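Local coordinates for putative TIM-barrel metal-dependent hydrolase (Mycobacterium avium subsp. paratuberculosis S397, PDB 4DZI), which is a putative amidohydrolase that probably catalyses a metal-dependent hydrolysis at a two-metal site in a TIM barrel, its natural substrate not being established, at residues V9-N14 with F353-P358; I115-M120 with R162-P167; R206-R211 with H269-S274. All blocks are in the same frame, centred on the assembly; numbering follows the deposited sequence.

Interaction 1 of 3, residues V9-N14 with F353-P358; sequences VIDVDN and FGSDWP. With CD (cadmium ion), chain Q; CD (cadmium ion), chain P.
Asp13 and Asp356 meet at a cadmium ion. The Asp13 carboxylate grips one cadmium with both oxygens, OD1 at 2.2 Å and OD2 at 2.6 Å. Asp356 lies alongside it, pointing the same way, the carboxylate planes 36° apart. Asp356 OD1 joins both ions, 2.3 Å from the cadmium of Asp13 and 2.7 Å from the second. Asp356 OD2 binds the second ion alone. Among hydrogen bonds, Asp11 is the hub. Its CG is anti to the backbone N (chi1 -166°), which sets the carboxylate against the 353-358 loop. Asp11 OD2 accepts from Ser355 OG at 2.5 Å on its syn lone pair. Asp11 OD1 accepts from Ser355 N and, in an Asx turn, from Asp13 N, which approach from opposite faces of the carboxylate plane. Ser355 OG accepts from Trp357 N, an ST turn. Val12 N gives a nearly straight bond to Phe353 O (3.1 Å). In apolar contact, Phe353 CE2 touches Val9 CG2 at 3.5 Å, the side chains crossing at about a right angle. Asp11 OD1 sits over one face of the Phe353 ring, offset toward its rim. His15, His230, Glu293, His359 and Glu361 complete the binuclear metal centre of an amidohydrolase-type TIM barrel.

Interaction 2 of 3, residues I115-M120 with R162-P167; sequences IETAFM and RIIAAP
Arg162 reaches back over the start of the 115-120 segment with its guanidinium group. Its chain is bent at chi2 and chi3 (-55° and -62°), which folds NE and NH2 onto two successive carbonyls. Arg162 NE donates a hydrogen bond to Glu116 O (2.7 Å), and NH2 donates one to Ile115 O (2.8 Å), nearly in line with that carbonyl. Both oxygens lie at the edge of the guanidinium, close to its plane. Arg162 O accepts from Ala118 N at 3.0 Å and starts the parallel pairing. Ile163 sits on the same sheet face as Ala118 and Met120. Its CG2 presses on Met120 CG at 3.5 Å, a tight carbon contact. Ile164 bonds through both its N and its O: N donates to Ala118 O, and O accepts from Met120 N at 2.8 Å. On the other face, Ile164 CG1 touches Thr117 CG2 at 3.7 Å, and its CB lies by Phe119 CD1. Ala165 continues the face of Met120. Ala166 N makes a weak bond to Met120 O, and a water bridges Met120 O to Ala166 O. Arg162 thus satisfies two carbonyls at the corner at Glu116; a salt bridge from NH2 to Asp111 is consistent with a charged guanidinium fixed in rotation.

Interaction 3 of 3, residues R206-R211 with H269-S274; sequences RSLGDR and HDTMAS
The His269 ring has the Asp270 carboxylate at its edge, nearly in the ring plane; it lies away from the 206-211 loop, on the side that meets the second subunit. The contact joins a loop after barrel strand 192-193 to a helix of the TIM barrel, 266-277, that also lies at the dimer interface. His269 ND1 donates to Asp270 OD1 at 2.8 Å, almost along the carboxylate's C-O axis. Arg266 of the second subunit forms a salt bridge with the same OD1, and its side chain packs on His269. Further along helix 266-277, Thr271 and Ser274 meet the 206-211 loop, which carries a type I beta turn from Ser207 to Asp210. Leu208 points at the helix. Its CD1 touches Thr271 CG2 at 3.5 Å, closer than usual for two carbons, and the two side chains cross at a slant. Both also pack on Phe229 of strand 227-230. With chi1 at 172°, Ser274 turns its hydroxyl out beside the carbonyl carbon, toward the turn, OG 2.9 Å from Leu208 N. Ser207 OG bonds to His278 and accepts from Gly209 N in an ST turn. It also shares a hydrogen bond with Ser274 OG at 2.7 Å, in which either hydroxyl could be the donor.

In the fold
From the N terminus, the chain enters on strand 9-15, which opens interaction 1. That contact closes only at 353-358, so it encloses most of the chain and both other contacts. Interaction 2 comes next and closes a short loop containing helix 136-153. It adds strand 163-165 to the sheet that 9-15 and 115-121 share. Interactions 1 and 2 touch, through backbone pairs such as Asp11 O with Phe119 N (2.9 Å). Interaction 3 opens after interaction 2 has closed, so the two are in series and none cross. It lies on the opposite side of the chain's centre, about 26 Å from interaction 1 between centres. It closes the loop from 206-211 to 269-274, tying the loop after strand 192-193 to helix 266-277.

Interaction 1 of 3, residues V9-N14 with F353-P358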
loop_
_atom_site.group_PDB
_atom_site.type_symbol
_atom_site.label_atom_id
_atom_site.label_comp_id
_atom_site.label_asym_id
_atom_site.label_seq_id
_atom_site.Cartn_x
_atom_site.Cartn_y
_atom_site.Cartn_z
ATOM N N VAL C 9 20.316 -15.416 -24.453
ATOM C CA VAL C 9 19.304 -14.559 -23.851
ATOM C C VAL C 9 19.907 -13.265 -23.344
ATOM O O VAL C 9 21.132 -13.122 -23.239
ATOM C CB VAL C 9 18.558 -15.299 -22.729
ATOM C CG1 VAL C 9 17.913 -16.569 -23.284
ATOM C CG2 VAL C 9 19.488 -15.653 -21.571
ATOM N N ILE C 10 19.049 -12.291 -23.020
ATOM C CA ILE C 10 19.485 -11.037 -22.432
ATOM C C ILE C 10 18.794 -11.013 -21.052
ATOM O O ILE C 10 17.585 -10.997 -20.996
ATOM C CB ILE C 10 18.993 -9.837 -23.261
ATOM C CG1 ILE C 10 19.426 -9.980 -24.731
ATOM C CG2 ILE C 10 19.442 -8.511 -22.609
ATOM C CD1 ILE C 10 20.906 -9.846 -24.966
ATOM N N ASP C 11 19.570 -11.077 -19.981
ATOM C CA ASP C 11 19.040 -11.202 -18.604
ATOM C C ASP C 11 19.053 -9.823 -17.966
ATOM O O ASP C 11 20.138 -9.256 -17.732
ATOM C CB ASP C 11 19.964 -12.161 -17.837
ATOM C CG ASP C 11 19.362 -12.638 -16.525
ATOM O OD1 ASP C 11 18.563 -11.878 -15.950
ATOM O OD2 ASP C 11 19.704 -13.762 -16.064
ATOM N N VAL C 12 17.877 -9.244 -17.677
ATOM C CA VAL C 12 17.867 -7.866 -17.161
ATOM C C VAL C 12 18.056 -7.783 -15.638
ATOM O O VAL C 12 18.041 -6.693 -15.064
ATOM C CB VAL C 12 16.600 -7.079 -17.582
ATOM C CG1 VAL C 12 16.401 -7.144 -19.125
ATOM C CG2 VAL C 12 15.349 -7.576 -16.855
ATOM N N ASP C 13 18.263 -8.924 -14.990
ATOM C CA ASP C 13 18.455 -8.878 -13.533
ATOM C C ASP C 13 19.546 -9.841 -13.132
ATOM O O ASP C 13 19.300 -11.032 -12.907
ATOM C CB ASP C 13 17.181 -9.268 -12.779
ATOM C CG ASP C 13 17.266 -8.952 -11.309
ATOM O OD1 ASP C 13 18.350 -8.504 -10.831
ATOM O OD2 ASP C 13 16.243 -9.201 -10.629
ATOM N N ASN C 14 20.755 -9.281 -13.018
ATOM C CA ASN C 14 21.866 -10.042 -12.457
ATOM C C ASN C 14 22.558 -9.182 -11.418
ATOM O O ASN C 14 22.426 -7.970 -11.408
ATOM C CB ASN C 14 22.871 -10.421 -13.567
ATOM C CG ASN C 14 22.731 -11.854 -14.061
ATOM O OD1 ASN C 14 23.748 -12.517 -14.337
ATOM N ND2 ASN C 14 21.501 -12.315 -14.276
ATOM N N PHE C 353 12.420 -10.946 -19.289
ATOM C CA PHE C 353 13.106 -11.963 -18.504
ATOM C C PHE C 353 14.251 -11.415 -17.651
ATOM O O PHE C 353 15.140 -10.715 -18.149
ATOM C CB PHE C 353 13.615 -13.052 -19.456
ATOM C CG PHE C 353 14.850 -13.753 -18.983
ATOM C CD1 PHE C 353 14.829 -14.586 -17.872
ATOM C CD2 PHE C 353 16.042 -13.573 -19.674
ATOM C CE1 PHE C 353 15.992 -15.240 -17.466
ATOM C CE2 PHE C 353 17.206 -14.208 -19.268
ATOM C CZ PHE C 353 17.175 -15.066 -18.187
ATOM N N GLY C 354 14.193 -11.714 -16.350
ATOM C CA GLY C 354 15.313 -11.405 -15.446
ATOM C C GLY C 354 15.377 -12.568 -14.444
ATOM O O GLY C 354 14.352 -13.011 -13.936
ATOM N N SER C 355 16.572 -13.070 -14.167
ATOM C CA SER C 355 16.721 -14.240 -13.305
ATOM C C SER C 355 17.077 -13.901 -11.852
ATOM O O SER C 355 16.824 -14.723 -10.956
ATOM C CB SER C 355 17.863 -15.124 -13.833
ATOM O OG SER C 355 19.085 -14.412 -13.714
ATOM N N ASP C 356 17.665 -12.724 -11.626
ATOM C CA ASP C 356 18.165 -12.305 -10.312
ATOM C C ASP C 356 19.326 -13.154 -9.869
ATOM O O ASP C 356 19.611 -13.258 -8.684
ATOM C CB ASP C 356 17.057 -12.367 -9.244
ATOM C CG ASP C 356 17.393 -11.558 -7.987
ATOM O OD1 ASP C 356 18.088 -10.530 -8.042
ATOM O OD2 ASP C 356 16.880 -11.957 -6.924
ATOM N N TRP C 357 19.997 -13.786 -10.821
ATOM C CA TRP C 357 21.181 -14.570 -10.448
ATOM C C TRP C 357 22.330 -13.693 -9.995
ATOM O O TRP C 357 22.596 -12.649 -10.579
ATOM C CB TRP C 357 21.567 -15.395 -11.692
ATOM C CG TRP C 357 22.484 -16.540 -11.351
ATOM C CD1 TRP C 357 22.122 -17.832 -10.985
ATOM C CD2 TRP C 357 23.950 -16.541 -11.336
ATOM N NE1 TRP C 357 23.245 -18.610 -10.743
ATOM C CE2 TRP C 357 24.358 -17.888 -10.913
ATOM C CE3 TRP C 357 24.933 -15.590 -11.587
ATOM C CZ2 TRP C 357 25.704 -18.249 -10.788
ATOM C CZ3 TRP C 357 26.276 -15.973 -11.468
ATOM C CH2 TRP C 357 26.643 -17.271 -11.052
ATOM N N PRO C 358 23.077 -14.084 -8.936
ATOM C CA PRO C 358 23.101 -15.333 -8.198
ATOM C C PRO C 358 22.369 -15.264 -6.864
ATOM O O PRO C 358 22.676 -16.038 -5.979
ATOM C CB PRO C 358 24.583 -15.463 -7.880
ATOM C CG PRO C 358 24.995 -14.086 -7.558
ATOM C CD PRO C 358 24.241 -13.243 -8.573
HETATM CD CD CD Q . 17.716 -8.344 -8.701
HETATM CD CD CD P . 17.530 -10.283 -5.415
HETATM O O HOH W 1 15.057 -9.977 -20.954
HETATM O O HOH W 2 17.789 -8.223 -4.051
#

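Interaction 2 of 3, residues I115-M120 with R162-P167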
loop_
_atom_site.group_PDB
_atom_site.type_symbol
_atom_site.label_atom_id
_atom_site.label_comp_id
_atom_site.label_asym_id
_atom_site.label_seq_id
_atom_site.Cartn_x
_atom_site.Cartn_y
_atom_site.Cartn_z
ATOM N N ILE C 115 23.893 -16.633 -21.663
ATOM C CA ILE C 115 23.506 -15.223 -21.600
ATOM C C ILE C 115 24.461 -14.385 -22.474
ATOM O O ILE C 115 25.691 -14.406 -22.264
ATOM C CB ILE C 115 23.557 -14.727 -20.141
ATOM C CG1 ILE C 115 22.539 -15.491 -19.279
ATOM C CG2 ILE C 115 23.261 -13.232 -20.102
ATOM C CD1 ILE C 115 22.737 -15.198 -17.783
ATOM N N GLU C 116 23.915 -13.680 -23.473
ATOM C CA GLU C 116 24.741 -12.762 -24.251
ATOM C C GLU C 116 25.045 -11.511 -23.455
ATOM O O GLU C 116 26.206 -11.081 -23.350
ATOM C CB GLU C 116 24.066 -12.342 -25.564
ATOM C CG GLU C 116 24.848 -11.204 -26.197
ATOM C CD GLU C 116 24.340 -10.771 -27.564
ATOM O OE1 GLU C 116 23.358 -11.343 -28.088
ATOM O OE2 GLU C 116 24.947 -9.825 -28.105
ATOM N N THR C 117 24.004 -10.897 -22.879
ATOM C CA THR C 117 24.219 -9.651 -22.135
ATOM C C THR C 117 23.453 -9.751 -20.822
ATOM O O THR C 117 22.333 -10.212 -20.827
ATOM C CB THR C 117 23.730 -8.409 -22.927
ATOM O OG1 THR C 117 24.451 -8.321 -24.178
ATOM C CG2 THR C 117 23.961 -7.094 -22.168
ATOM N N ALA C 118 24.096 -9.361 -19.731
ATOM C CA ALA C 118 23.452 -9.333 -18.419
ATOM C C ALA C 118 23.432 -7.891 -17.952
ATOM O O ALA C 118 24.449 -7.192 -18.107
ATOM C CB ALA C 118 24.271 -10.165 -17.446
ATOM N N PHE C 119 22.326 -7.457 -17.320
ATOM C CA PHE C 119 22.316 -6.156 -16.611
ATOM C C PHE C 119 22.888 -6.470 -15.233
ATOM O O PHE C 119 22.393 -7.359 -14.564
ATOM C CB PHE C 119 20.900 -5.602 -16.464
ATOM C CG PHE C 119 20.236 -5.201 -17.763
ATOM C CD1 PHE C 119 20.769 -5.529 -19.008
ATOM C CD2 PHE C 119 19.032 -4.514 -17.715
ATOM C CE1 PHE C 119 20.107 -5.141 -20.179
ATOM C CE2 PHE C 119 18.373 -4.128 -18.865
ATOM C CZ PHE C 119 18.918 -4.433 -20.104
ATOM N N MET C 120 23.951 -5.780 -14.834
ATOM C CA MET C 120 24.653 -6.103 -13.579
ATOM C C MET C 120 24.316 -5.014 -12.564
ATOM O O MET C 120 24.588 -3.821 -12.794
ATOM C CB MET C 120 26.175 -6.187 -13.791
ATOM C CG MET C 120 26.617 -7.479 -14.482
ATOM S SD MET C 120 26.353 -8.996 -13.506
ATOM C CE MET C 120 27.431 -8.641 -12.139
ATOM N N ARG C 162 28.978 -7.415 -23.207
ATOM C CA ARG C 162 28.449 -8.559 -22.471
ATOM C C ARG C 162 27.760 -8.077 -21.183
ATOM O O ARG C 162 26.863 -8.744 -20.677
ATOM C CB ARG C 162 29.584 -9.490 -22.043
ATOM C CG ARG C 162 30.376 -10.167 -23.171
ATOM C CD ARG C 162 29.471 -10.945 -24.135
ATOM N NE ARG C 162 28.731 -12.058 -23.524
ATOM C CZ ARG C 162 29.247 -13.247 -23.221
ATOM N NH1 ARG C 162 30.540 -13.495 -23.442
ATOM N NH2 ARG C 162 28.500 -14.195 -22.669
ATOM N N ILE C 163 28.184 -6.928 -20.667
ATOM C CA ILE C 163 27.672 -6.499 -19.352
ATOM C C ILE C 163 27.230 -5.059 -19.376
ATOM O O ILE C 163 27.976 -4.164 -19.765
ATOM C CB ILE C 163 28.725 -6.758 -18.257
ATOM C CG1 ILE C 163 28.805 -8.265 -17.998
ATOM C CG2 ILE C 163 28.435 -5.921 -17.011
ATOM C CD1 ILE C 163 29.855 -8.691 -16.999
ATOM N N ILE C 164 25.970 -4.827 -19.002
ATOM C CA ILE C 164 25.502 -3.459 -18.826
ATOM C C ILE C 164 25.481 -3.213 -17.322
ATOM O O ILE C 164 24.575 -3.704 -16.652
ATOM C CB ILE C 164 24.072 -3.307 -19.402
ATOM C CG1 ILE C 164 24.076 -3.582 -20.911
ATOM C CG2 ILE C 164 23.505 -1.929 -19.082
ATOM C CD1 ILE C 164 25.041 -2.699 -21.650
ATOM N N ALA C 165 26.500 -2.546 -16.778
ATOM C CA ALA C 165 26.518 -2.282 -15.331
ATOM C C ALA C 165 25.892 -0.935 -15.099
ATOM O O ALA C 165 26.416 0.073 -15.534
ATOM C CB ALA C 165 27.957 -2.332 -14.781
ATOM N N ALA C 166 24.769 -0.917 -14.383
ATOM C CA ALA C 166 24.001 0.292 -14.222
ATOM C C ALA C 166 24.457 1.119 -13.022
ATOM O O ALA C 166 24.356 0.672 -11.868
ATOM C CB ALA C 166 22.522 -0.095 -14.064
ATOM N N PRO C 167 24.953 2.347 -13.267
ATOM C CA PRO C 167 25.363 3.193 -12.149
ATOM C C PRO C 167 24.102 3.731 -11.445
ATOM O O PRO C 167 22.997 3.652 -12.002
ATOM C CB PRO C 167 26.107 4.361 -12.817
ATOM C CG PRO C 167 25.509 4.421 -14.196
ATOM C CD PRO C 167 25.174 2.991 -14.585
HETATM O O HOH W 3 25.090 -1.817 -11.031
#

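Interaction 3 of 3, residues R206-R211 with H269-S274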
loop_
_atom_site.group_PDB
_atom_site.type_symbol
_atom_site.label_atom_id
_atom_site.label_comp_id
_atom_site.label_asym_id
_atom_site.label_seq_id
_atom_site.Cartn_x
_atom_site.Cartn_y
_atom_site.Cartn_z
ATOM N N ARG C 206 10.943 14.820 -1.918
ATOM C CA ARG C 206 10.276 15.181 -3.178
ATOM C C ARG C 206 9.711 13.956 -3.935
ATOM O O ARG C 206 10.218 12.825 -3.838
ATOM C CB ARG C 206 11.217 15.956 -4.120
ATOM C CG ARG C 206 11.705 17.314 -3.617
ATOM C CD ARG C 206 12.530 17.978 -4.707
ATOM N NE ARG C 206 13.836 17.339 -4.939
ATOM C CZ ARG C 206 14.906 17.449 -4.144
ATOM N NH1 ARG C 206 14.862 18.137 -2.997
ATOM N NH2 ARG C 206 16.039 16.822 -4.460
ATOM N N SER C 207 8.638 14.194 -4.672
ATOM C CA SER C 207 8.123 13.256 -5.662
ATOM C C SER C 207 9.181 13.055 -6.754
ATOM O O SER C 207 9.930 13.973 -7.067
ATOM C CB SER C 207 6.873 13.875 -6.285
ATOM O OG SER C 207 6.413 13.117 -7.362
ATOM N N LEU C 208 9.241 11.852 -7.326
ATOM C CA LEU C 208 10.114 11.613 -8.482
ATOM C C LEU C 208 9.777 12.577 -9.616
ATOM O O LEU C 208 10.654 12.976 -10.374
ATOM C CB LEU C 208 9.999 10.155 -8.934
ATOM C CG LEU C 208 10.821 9.232 -8.016
ATOM C CD1 LEU C 208 10.345 7.790 -8.153
ATOM C CD2 LEU C 208 12.303 9.320 -8.380
ATOM N N GLY C 209 8.509 12.969 -9.700
ATOM C CA GLY C 209 8.022 13.935 -10.707
ATOM C C GLY C 209 8.068 15.417 -10.359
ATOM O O GLY C 209 7.444 16.212 -11.066
ATOM N N ASP C 210 8.788 15.782 -9.300
ATOM C CA ASP C 210 9.083 17.183 -8.990
ATOM C C ASP C 210 9.686 17.883 -10.207
ATOM O O ASP C 210 10.546 17.342 -10.870
ATOM C CB ASP C 210 10.028 17.288 -7.809
ATOM C CG ASP C 210 10.021 18.680 -7.203
ATOM O OD1 ASP C 210 10.789 19.544 -7.686
ATOM O OD2 ASP C 210 9.244 18.897 -6.241
ATOM N N ARG C 211 9.247 19.096 -10.511
ATOM C CA ARG C 211 9.778 19.768 -11.678
ATOM C C ARG C 211 11.276 20.039 -11.613
ATOM O O ARG C 211 11.921 20.181 -12.660
ATOM C CB ARG C 211 9.035 21.097 -11.907
ATOM C CG ARG C 211 7.525 20.942 -12.003
ATOM C CD ARG C 211 7.114 20.119 -13.214
ATOM N NE ARG C 211 7.605 20.687 -14.475
ATOM C CZ ARG C 211 6.979 21.653 -15.147
ATOM N NH1 ARG C 211 5.852 22.161 -14.679
ATOM N NH2 ARG C 211 7.473 22.115 -16.291
ATOM N N HIS C 269 4.829 0.389 -6.690
ATOM C CA HIS C 269 3.549 0.980 -7.047
ATOM C C HIS C 269 3.597 2.493 -6.888
ATOM O O HIS C 269 3.188 3.246 -7.807
ATOM C CB HIS C 269 2.482 0.422 -6.102
ATOM C CG HIS C 269 1.132 1.075 -6.276
ATOM N ND1 HIS C 269 0.816 2.259 -5.714
ATOM C CD2 HIS C 269 0.015 0.663 -6.994
ATOM C CE1 HIS C 269 -0.453 2.599 -6.076
ATOM N NE2 HIS C 269 -0.942 1.615 -6.838
ATOM N N ASP C 270 4.055 2.935 -5.705
ATOM C CA ASP C 270 4.074 4.356 -5.385
ATOM C C ASP C 270 5.079 5.124 -6.259
ATOM O O ASP C 270 4.838 6.260 -6.672
ATOM C CB ASP C 270 4.326 4.573 -3.910
ATOM C CG ASP C 270 3.241 3.949 -3.033
ATOM O OD1 ASP C 270 2.232 3.441 -3.606
ATOM O OD2 ASP C 270 3.407 3.955 -1.790
ATOM N N THR C 271 6.209 4.485 -6.570
ATOM C CA THR C 271 7.193 5.066 -7.478
ATOM C C THR C 271 6.576 5.331 -8.857
ATOM O O THR C 271 6.763 6.421 -9.448
ATOM C CB THR C 271 8.391 4.083 -7.620
ATOM O OG1 THR C 271 9.107 4.085 -6.381
ATOM C CG2 THR C 271 9.378 4.493 -8.769
ATOM N N MET C 272 5.922 4.325 -9.416
ATOM C CA MET C 272 5.351 4.471 -10.741
ATOM C C MET C 272 4.188 5.468 -10.698
ATOM O O MET C 272 4.043 6.247 -11.612
ATOM C CB MET C 272 4.932 3.128 -11.314
ATOM C CG MET C 272 6.098 2.192 -11.641
ATOM S SD MET C 272 7.101 2.983 -12.919
ATOM C CE MET C 272 8.422 1.772 -13.081
ATOM N N ALA C 273 3.431 5.482 -9.600
ATOM C CA ALA C 273 2.408 6.525 -9.432
ATOM C C ALA C 273 3.031 7.911 -9.446
ATOM O O ALA C 273 2.503 8.840 -10.089
ATOM C CB ALA C 273 1.618 6.307 -8.151
ATOM N N SER C 274 4.097 8.099 -8.672
ATOM C CA SER C 274 4.774 9.378 -8.622
ATOM C C SER C 274 5.221 9.810 -10.004
ATOM O O SER C 274 4.997 10.953 -10.413
ATOM C CB SER C 274 5.959 9.272 -7.663
ATOM O OG SER C 274 6.752 10.440 -7.727
#